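Local coordinates for protein uronate isomerase (Caulobacter crescentus, PDB 2Q01) that interconverts D-glucuronate with D-fructuronate and D-galacturonate with D-tagaturonate as a uronate isomerase of the metallo-dependent hydrolase superfamily, at residues H309-N317 and R326-T336. Residues are numbered along the deposited sequence; the frame is centred on the assembly and turned at random.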
loop_
_atom_site.group_PDB
_atom_site.type_symbol
_atom_site.label_atom_id
_atom_site.label_comp_id
_atom_site.label_asym_id
_atom_site.label_seq_id
_atom_site.Cartn_x
_atom_site.Cartn_y
_atom_site.Cartn_z
ATOM N N HIS B 309 2.405 -17.762 -9.949
ATOM C CA HIS B 309 2.722 -17.433 -8.558
ATOM C C HIS B 309 4.112 -16.785 -8.448
ATOM O O HIS B 309 5.061 -17.443 -8.009
ATOM C CB HIS B 309 2.745 -18.718 -7.726
ATOM C CG HIS B 309 1.397 -19.201 -7.297
ATOM N ND1 HIS B 309 0.734 -20.219 -7.945
ATOM C CD2 HIS B 309 0.600 -18.826 -6.270
ATOM C CE1 HIS B 309 -0.421 -20.444 -7.342
ATOM N NE2 HIS B 309 -0.527 -19.611 -6.322
ATOM N N PRO B 310 4.255 -15.504 -8.838
ATOM C CA PRO B 310 5.607 -14.968 -8.831
ATOM C C PRO B 310 5.995 -14.182 -7.570
ATOM O O PRO B 310 5.134 -13.822 -6.759
ATOM C CB PRO B 310 5.590 -14.025 -10.033
ATOM C CG PRO B 310 4.155 -13.528 -10.092
ATOM C CD PRO B 310 3.290 -14.500 -9.324
ATOM N N GLY B 311 7.296 -13.936 -7.419
ATOM C CA GLY B 311 7.786 -12.897 -6.521
ATOM C C GLY B 311 8.287 -13.346 -5.170
ATOM O O GLY B 311 8.337 -12.548 -4.229
ATOM N N SER B 312 8.665 -14.614 -5.066
ATOM C CA SER B 312 9.220 -15.129 -3.826
ATOM C C SER B 312 10.744 -15.255 -3.897
ATOM O O SER B 312 11.281 -15.910 -4.790
ATOM C CB SER B 312 8.577 -16.471 -3.479
ATOM O OG SER B 312 9.030 -16.933 -2.223
ATOM N N HIS B 313 11.424 -14.595 -2.960
ATOM C CA HIS B 313 12.856 -14.768 -2.741
ATOM C C HIS B 313 13.035 -16.029 -1.918
ATOM O O HIS B 313 13.033 -15.977 -0.688
ATOM C CB HIS B 313 13.415 -13.583 -1.961
ATOM C CG HIS B 313 14.906 -13.481 -1.987
ATOM N ND1 HIS B 313 15.730 -14.427 -1.418
ATOM C CD2 HIS B 313 15.723 -12.527 -2.492
ATOM C CE1 HIS B 313 16.989 -14.073 -1.590
ATOM N NE2 HIS B 313 17.012 -12.920 -2.234
ATOM N N ARG B 314 13.193 -17.157 -2.598
ATOM C CA ARG B 314 13.280 -18.441 -1.919
ATOM C C ARG B 314 14.640 -18.641 -1.282
ATOM O O ARG B 314 15.648 -18.152 -1.797
ATOM C CB ARG B 314 12.931 -19.589 -2.874
ATOM C CG ARG B 314 11.523 -19.467 -3.438
ATOM C CD ARG B 314 11.032 -20.732 -4.112
ATOM N NE ARG B 314 9.775 -20.495 -4.826
ATOM C CZ ARG B 314 8.562 -20.559 -4.276
ATOM N NH1 ARG B 314 8.416 -20.864 -2.991
ATOM N NH2 ARG B 314 7.487 -20.319 -5.018
ATOM N N ASN B 315 14.637 -19.332 -0.140
ATOM C CA ASN B 315 15.839 -19.739 0.583
ATOM C C ASN B 315 16.715 -18.563 0.986
ATOM O O ASN B 315 17.929 -18.569 0.774
ATOM C CB ASN B 315 16.625 -20.795 -0.216
ATOM C CG ASN B 315 15.750 -21.948 -0.675
ATOM O OD1 ASN B 315 14.988 -22.517 0.110
ATOM N ND2 ASN B 315 15.848 -22.293 -1.951
ATOM N N HIS B 316 16.072 -17.556 1.573
ATOM C CA HIS B 316 16.717 -16.311 1.989
ATOM C C HIS B 316 17.759 -16.538 3.087
ATOM O O HIS B 316 18.798 -15.881 3.106
ATOM C CB HIS B 316 15.647 -15.327 2.455
ATOM C CG HIS B 316 16.141 -13.933 2.647
ATOM N ND1 HIS B 316 16.625 -13.475 3.854
ATOM C CD2 HIS B 316 16.220 -12.892 1.789
ATOM C CE1 HIS B 316 16.980 -12.208 3.731
ATOM N NE2 HIS B 316 16.745 -11.830 2.487
ATOM N N ASN B 317 17.471 -17.473 3.992
ATOM C CA ASN B 317 18.429 -17.912 4.997
ATOM C C ASN B 317 19.345 -18.944 4.353
ATOM O O ASN B 317 18.920 -20.070 4.064
ATOM C CB ASN B 317 17.692 -18.513 6.198
ATOM C CG ASN B 317 18.513 -18.495 7.484
ATOM O OD1 ASN B 317 18.003 -18.122 8.538
ATOM N ND2 ASN B 317 19.772 -18.917 7.410
ATOM N N ARG B 326 15.117 -26.727 1.482
ATOM C CA ARG B 326 14.009 -25.906 0.989
ATOM C C ARG B 326 12.766 -25.945 1.884
ATOM O O ARG B 326 12.630 -26.836 2.733
ATOM C CB ARG B 326 13.650 -26.313 -0.442
ATOM C CG ARG B 326 14.346 -25.478 -1.507
ATOM C CD ARG B 326 13.754 -25.743 -2.876
ATOM N NE ARG B 326 13.582 -24.522 -3.666
ATOM C CZ ARG B 326 14.496 -24.008 -4.485
ATOM N NH1 ARG B 326 14.233 -22.895 -5.160
ATOM N NH2 ARG B 326 15.674 -24.599 -4.632
ATOM N N ASP B 327 11.880 -24.965 1.680
ATOM C CA ASP B 327 10.573 -24.840 2.364
ATOM C C ASP B 327 10.625 -24.842 3.898
ATOM O O ASP B 327 9.784 -25.461 4.555
ATOM C CB ASP B 327 9.584 -25.902 1.858
ATOM C CG ASP B 327 9.148 -25.664 0.424
ATOM O OD1 ASP B 327 9.254 -26.606 -0.390
ATOM O OD2 ASP B 327 8.699 -24.537 0.111
ATOM N N LYS B 328 11.613 -24.156 4.463
ATOM C CA LYS B 328 11.785 -24.128 5.915
ATOM C C LYS B 328 11.389 -22.779 6.522
ATOM O O LYS B 328 11.819 -22.427 7.623
ATOM C CB LYS B 328 13.217 -24.531 6.310
ATOM C CG LYS B 328 13.634 -25.939 5.855
ATOM C CD LYS B 328 12.727 -27.032 6.428
ATOM C CE LYS B 328 13.011 -28.381 5.783
ATOM N NZ LYS B 328 11.959 -29.390 6.087
ATOM N N GLY B 329 10.553 -22.039 5.799
ATOM C CA GLY B 329 10.005 -20.784 6.290
ATOM C C GLY B 329 10.909 -19.583 6.121
ATOM O O GLY B 329 10.786 -18.598 6.844
ATOM N N ALA B 330 11.823 -19.652 5.163
ATOM C CA ALA B 330 12.712 -18.528 4.901
ATOM C C ALA B 330 12.550 -17.991 3.486
ATOM O O ALA B 330 13.507 -17.507 2.901
ATOM C CB ALA B 330 14.148 -18.917 5.175
ATOM N N ASP B 331 11.335 -18.078 2.943
ATOM C CA ASP B 331 11.026 -17.519 1.622
ATOM C C ASP B 331 10.272 -16.201 1.789
ATOM O O ASP B 331 9.125 -16.181 2.234
ATOM C CB ASP B 331 10.219 -18.506 0.765
ATOM C CG ASP B 331 10.835 -19.911 0.725
ATOM O OD1 ASP B 331 12.062 -20.058 0.915
ATOM O OD2 ASP B 331 10.081 -20.877 0.497
ATOM N N ILE B 332 10.942 -15.106 1.432
ATOM C CA ILE B 332 10.467 -13.751 1.692
ATOM C C ILE B 332 9.940 -13.142 0.388
ATOM O O ILE B 332 10.559 -13.311 -0.653
ATOM C CB ILE B 332 11.622 -12.862 2.282
ATOM C CG1 ILE B 332 12.420 -13.599 3.372
ATOM C CG2 ILE B 332 11.102 -11.528 2.807
ATOM C CD1 ILE B 332 11.632 -13.992 4.648
ATOM N N PRO B 333 8.770 -12.472 0.428
ATOM C CA PRO B 333 8.248 -11.788 -0.760
ATOM C C PRO B 333 9.144 -10.680 -1.295
ATOM O O PRO B 333 9.882 -10.048 -0.539
ATOM C CB PRO B 333 6.941 -11.169 -0.261
ATOM C CG PRO B 333 6.551 -11.987 0.894
ATOM C CD PRO B 333 7.833 -12.361 1.560
ATOM N N MET B 334 9.060 -10.464 -2.602
ATOM C CA MET B 334 9.793 -9.404 -3.289
ATOM C C MET B 334 8.811 -8.440 -3.926
ATOM O O MET B 334 7.666 -8.813 -4.204
ATOM C CB MET B 334 10.663 -9.987 -4.401
ATOM C CG MET B 334 11.795 -10.865 -3.945
ATOM S SD MET B 334 12.850 -11.350 -5.319
ATOM C CE MET B 334 11.836 -12.569 -6.141
ATOM N N ARG B 335 9.271 -7.214 -4.164
ATOM C CA ARG B 335 8.546 -6.231 -4.951
ATOM C C ARG B 335 8.389 -6.811 -6.361
ATOM O O ARG B 335 9.371 -7.225 -6.975
ATOM C CB ARG B 335 9.339 -4.923 -4.951
ATOM C CG ARG B 335 8.922 -3.870 -5.967
ATOM C CD ARG B 335 9.671 -2.566 -5.714
ATOM N NE ARG B 335 11.091 -2.796 -5.441
ATOM C CZ ARG B 335 11.891 -1.950 -4.793
ATOM N NH1 ARG B 335 11.428 -0.793 -4.333
ATOM N NH2 ARG B 335 13.163 -2.269 -4.603
ATOM N N THR B 336 7.148 -6.875 -6.845
ATOM C CA THR B 336 6.824 -7.559 -8.100
ATOM C C THR B 336 6.168 -6.630 -9.133
ATOM O O THR B 336 5.416 -5.724 -8.777
ATOM C CB THR B 336 5.940 -8.800 -7.829
ATOM O OG1 THR B 336 6.485 -9.530 -6.722
ATOM C CG2 THR B 336 5.877 -9.731 -9.038
HETATM O O HOH W 1 4.518 -11.246 -6.074
HETATM O O HOH W 2 12.046 -22.788 -0.456
#
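Asp331 and Asn315 join the arms of a short antiparallel ribbon, linked through helix 318-323, that rises from barrel strand 305-308. Along it His313 N gives a hydrogen bond to Ile332 O (2.8 Å) and Ile332 N returns one to His313 O. Gly311 has a positive phi (100°), at which a CB would press on the preceding carbonyl O and also run into Thr336 OG1.

Outward along Asp331, CB lies 3.6 Å from Ser312 OG, a buried hydroxyl with no polar partner, and CG packs against Arg314 CA. With CG anti to the carbonyl carbon (chi1 -50°), Asp331 OD1 accepts the N-H of Asn315 N at 2.9 Å, almost straight, on the anti side but 32° out of the carboxylate plane. A water held by Asp327 N lies 2.9 Å from Asp331 OD2 and near Asn315 OD1, and can donate to either. OD2 forms a long salt bridge with Arg314 NH1 (3.9 Å), guanidinium and carboxylate nearly perpendicular.

Asn315 sets ND2 3.3 Å from Arg326 CZ, over the centre of the guanidinium face, the amide plane almost upright on it. Arg326 NH2 reaches Glu208. An alanine in place of Arg326 would probably leave the Asn315 amide without its platform and take one positive partner from Glu208.

On the His313 face of the ribbon, Ile332 CG1 makes a CH-pi contact over the His316 ring, 4.2 Å from its centroid; Tyr378 and Val339 of the second subunit bind the ring nitrogens. Carboxylate and backbone bonds fix the ribbon internally, while His316, with Asn317 beside it, carries it into the subunit interface.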